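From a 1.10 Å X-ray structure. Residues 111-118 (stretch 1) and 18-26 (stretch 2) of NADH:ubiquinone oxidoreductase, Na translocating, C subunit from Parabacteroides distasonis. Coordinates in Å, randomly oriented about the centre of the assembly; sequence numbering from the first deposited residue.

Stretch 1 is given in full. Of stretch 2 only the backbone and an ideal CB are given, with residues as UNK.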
# COMPACT_ATOMS: atom_id res chain seq x y z
N ILE A 111 7.72 -3.24 7.88
CA ILE A 111 6.35 -2.86 7.60
C ILE A 111 5.62 -2.49 8.88
O ILE A 111 5.65 -3.20 9.88
CB ILE A 111 5.63 -3.98 6.82
CG1 ILE A 111 6.26 -4.12 5.43
CG2 ILE A 111 4.12 -3.71 6.69
CD1 ILE A 111 6.07 -5.49 4.76
N TYR A 112 4.92 -1.35 8.82
CA TYR A 112 4.13 -0.81 9.92
C TYR A 112 2.64 -1.17 9.78
O TYR A 112 1.95 -1.44 10.79
CB TYR A 112 4.34 0.71 9.99
CG TYR A 112 3.60 1.41 11.09
CD1 TYR A 112 3.85 1.14 12.42
CD2 TYR A 112 2.65 2.37 10.79
CE1 TYR A 112 3.15 1.81 13.44
CE2 TYR A 112 1.96 3.07 11.79
CZ TYR A 112 2.21 2.78 13.12
OH TYR A 112 1.54 3.45 14.12
N GLY A 113 2.13 -1.21 8.56
CA GLY A 113 0.74 -1.59 8.31
C GLY A 113 0.51 -1.75 6.83
O GLY A 113 1.38 -1.45 6.02
N ALA A 114 -0.70 -2.18 6.47
CA ALA A 114 -1.04 -2.48 5.10
C ALA A 114 -2.55 -2.45 4.92
O ALA A 114 -3.30 -2.70 5.88
CB ALA A 114 -0.51 -3.85 4.71
N ASP A 115 -2.98 -2.20 3.69
CA ASP A 115 -4.39 -2.24 3.31
C ASP A 115 -4.46 -2.72 1.87
O ASP A 115 -3.70 -2.23 1.03
CB ASP A 115 -5.04 -0.86 3.40
CG ASP A 115 -6.55 -0.91 3.25
OD1 ASP A 115 -7.18 -1.52 4.13
OD2 ASP A 115 -7.09 -0.33 2.28
N PHE A 116 -5.38 -3.64 1.58
CA PHE A 116 -5.54 -4.17 0.24
C PHE A 116 -6.99 -4.03 -0.21
O PHE A 116 -7.91 -4.30 0.57
CB PHE A 116 -5.10 -5.64 0.16
CG PHE A 116 -3.69 -5.87 0.61
CD1 PHE A 116 -2.62 -5.60 -0.22
CD2 PHE A 116 -3.42 -6.33 1.88
CE1 PHE A 116 -1.31 -5.78 0.21
CE2 PHE A 116 -2.12 -6.51 2.31
CZ PHE A 116 -1.08 -6.24 1.47
N SER A 117 -7.14 -3.72 -1.49
CA SER A 117 -8.43 -3.51 -2.11
C SER A 117 -8.51 -4.25 -3.45
O SER A 117 -7.50 -4.67 -4.02
CB SER A 117 -8.68 -2.03 -2.35
OG SER A 117 -8.78 -1.32 -1.13
N HIS A 118 -9.72 -4.36 -3.96
CA HIS A 118 -9.95 -5.06 -5.21
C HIS A 118 -11.25 -4.61 -5.84
O HIS A 118 -12.16 -4.11 -5.18
CB HIS A 118 -10.00 -6.58 -4.98
CG HIS A 118 -11.10 -6.97 -4.06
ND1 HIS A 118 -12.36 -7.33 -4.51
CD2 HIS A 118 -11.16 -6.95 -2.71
CE1 HIS A 118 -13.13 -7.54 -3.46
NE2 HIS A 118 -12.44 -7.31 -2.35
N UNK A 18 -9.17 7.01 3.67
CA UNK A 18 -9.40 5.90 4.60
C UNK A 18 -8.44 4.73 4.35
O UNK A 18 -7.95 4.13 5.30
CB UNK A 18 -10.85 5.41 4.49
N UNK A 19 -8.21 4.40 3.08
CA UNK A 19 -7.30 3.31 2.72
C UNK A 19 -5.87 3.61 3.19
O UNK A 19 -5.19 2.77 3.77
CB UNK A 19 -7.32 3.08 1.21
N UNK A 20 -5.40 4.81 2.89
CA UNK A 20 -4.08 5.25 3.31
C UNK A 20 -3.98 5.22 4.84
O UNK A 20 -2.99 4.71 5.39
CB UNK A 20 -3.79 6.65 2.78
N UNK A 21 -5.00 5.75 5.51
CA UNK A 21 -4.99 5.72 6.97
C UNK A 21 -4.97 4.28 7.52
O UNK A 21 -4.26 4.00 8.49
CB UNK A 21 -6.21 6.47 7.51
N UNK A 22 -5.73 3.37 6.91
CA UNK A 22 -5.71 1.98 7.39
C UNK A 22 -4.32 1.38 7.29
O UNK A 22 -3.95 0.55 8.12
CB UNK A 22 -6.70 1.12 6.60
N UNK A 23 -3.54 1.80 6.29
CA UNK A 23 -2.17 1.29 6.15
C UNK A 23 -1.23 1.76 7.25
O UNK A 23 -0.16 1.18 7.41
CB UNK A 23 -1.60 1.71 4.79
N UNK A 24 -1.64 2.81 8.00
CA UNK A 24 -0.91 3.25 9.20
C UNK A 24 -1.76 3.01 10.46
O UNK A 24 -1.60 3.69 11.47
CB UNK A 24 -0.53 4.73 9.09
N UNK A 25 -2.66 2.03 10.39
CA UNK A 25 -3.39 1.54 11.56
C UNK A 25 -4.34 2.56 12.17
O UNK A 25 -4.53 2.60 13.39
CB UNK A 25 -2.39 1.09 12.63
N UNK A 26 -4.99 3.32 11.30
CA UNK A 26 -5.98 4.33 11.70
C UNK A 26 -7.25 4.01 10.93
O UNK A 26 -7.25 4.00 9.70
CB UNK A 26 -5.50 5.76 11.42

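Stretch 1 is an extended strand, and stretch 2 is the end of a helix, running roughly antiparallel to it, followed by a short turn. At position 18 the CB points sideways and has nothing of stretch 1 within 5.5 Å, so the strand sets no preference; the residue is Gln18, whose end leads away.

Position 19 is helical, and its CB lies 3.6 Å from Asp115 OD2, with Ser117 OG further along. A flexible polar chain would suit, whether Gln, Lys or Arg, while an acidic one would sit close to a like charge. It is Gln19. Its OE1 stays 3.7 Å from Ser117 OG, too far for a direct hydrogen bond. Water 1 bridges the groups instead, donating to Gln19 OE1 and Asp115 OD2 and accepting from Ser117 OG.

Positions 20 and 21 point away from the strand, which leaves their choice open; they are Ile20 and Leu21.

At 22 the CB points toward the strand, 3.6 Å from Asp115 OD1. A carboxylate here calls for a donor, ideally a positive one: Lys or Arg, with Gln possible. Arg22 fills the place. Its chain curls back so that NE donates to Asp115 OD1 at 2.8 Å, nearly straight, and NH2 to Asp115 OD2 at 3.2 Å. Two donors meeting two acceptors make a salt bridge with a defined orientation, which a single ammonium group could not match.

Position 23 is where the backbones come closest, its CA 4.1 Å from the CA of Ala114. Its carbonyl O is 3.0 Å from Gly113 CA, so close that a CB on Gly113 would clash with it. The CB points sideways, 4.2 Å from Ala114 CA, and a small residue such as Ala, Ser or Gly fits this tight crossing. It is Ser23, whose OG turns back to donate to Ile20 O at 2.7 Å.

The helical pattern is lost at 24, where the CB sits 4.0 Å from Tyr112 CE2. An apolar or aromatic residue would suit; Ile24 packs its CB 3.9 Å from Tyr112 CE2, while its end leads away. Water 3 links Ile24 O and Tyr112 OH.

Position 25 has phi/psi of 66/38, the left-handed region favoured by Gly, Asn and Asp. Its CB points toward the strand, where Tyr112 O offers an acceptor, so Asn answers both demands. Asn25 ND2 donates to Tyr112 O at 2.9 Å and lies over one face of the Tyr112 ring.

Position 26 is extended and out of reach, so many residues would serve; it is Val26.

Stretch 2, residues 18-26: QQILRSINV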
# COMPACT_ATOMS: atom_id res chain seq x y z
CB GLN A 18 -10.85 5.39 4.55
CG GLN A 18 -11.87 6.31 5.14
CD GLN A 18 -13.26 5.77 4.88
OE1 GLN A 18 -13.72 5.75 3.76
NE2 GLN A 18 -13.90 5.29 5.92
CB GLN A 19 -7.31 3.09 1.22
CG GLN A 19 -8.63 2.55 0.68
CD GLN A 19 -8.69 2.64 -0.83
OE1 GLN A 19 -7.76 2.23 -1.53
NE2 GLN A 19 -9.78 3.18 -1.34
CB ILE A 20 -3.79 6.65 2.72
CG1 ILE A 20 -3.61 6.53 1.20
CG2 ILE A 20 -2.55 7.26 3.37
CD1 ILE A 20 -3.53 7.86 0.47
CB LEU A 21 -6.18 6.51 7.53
CG LEU A 21 -6.04 8.02 7.39
CD1 LEU A 21 -7.39 8.69 7.65
CD2 LEU A 21 -4.96 8.57 8.31
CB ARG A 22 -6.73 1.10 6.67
CG ARG A 22 -8.18 1.41 7.04
CD ARG A 22 -9.13 0.33 6.57
NE ARG A 22 -9.22 0.20 5.12
CZ ARG A 22 -10.11 0.79 4.34
NH1 ARG A 22 -11.01 1.64 4.80
NH2 ARG A 22 -10.07 0.53 3.03
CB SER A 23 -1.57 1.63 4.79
OG SER A 23 -1.06 2.94 4.70
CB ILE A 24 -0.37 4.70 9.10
CG1 ILE A 24 -1.48 5.73 8.82
CG2 ILE A 24 0.74 4.73 8.06
CD1 ILE A 24 -1.05 7.18 9.04
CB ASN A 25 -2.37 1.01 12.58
CG ASN A 25 -1.45 0.00 11.93
OD1 ASN A 25 -1.92 -0.90 11.27
ND2 ASN A 25 -0.14 0.21 12.04
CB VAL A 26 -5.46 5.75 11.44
CG1 VAL A 26 -6.58 6.77 11.66
CG2 VAL A 26 -4.23 6.02 12.30
O HOH W 1 -6.52 -0.08 -0.41
O HOH W 2 -2.60 -1.97 8.80
O HOH W 3 -0.02 5.50 12.95
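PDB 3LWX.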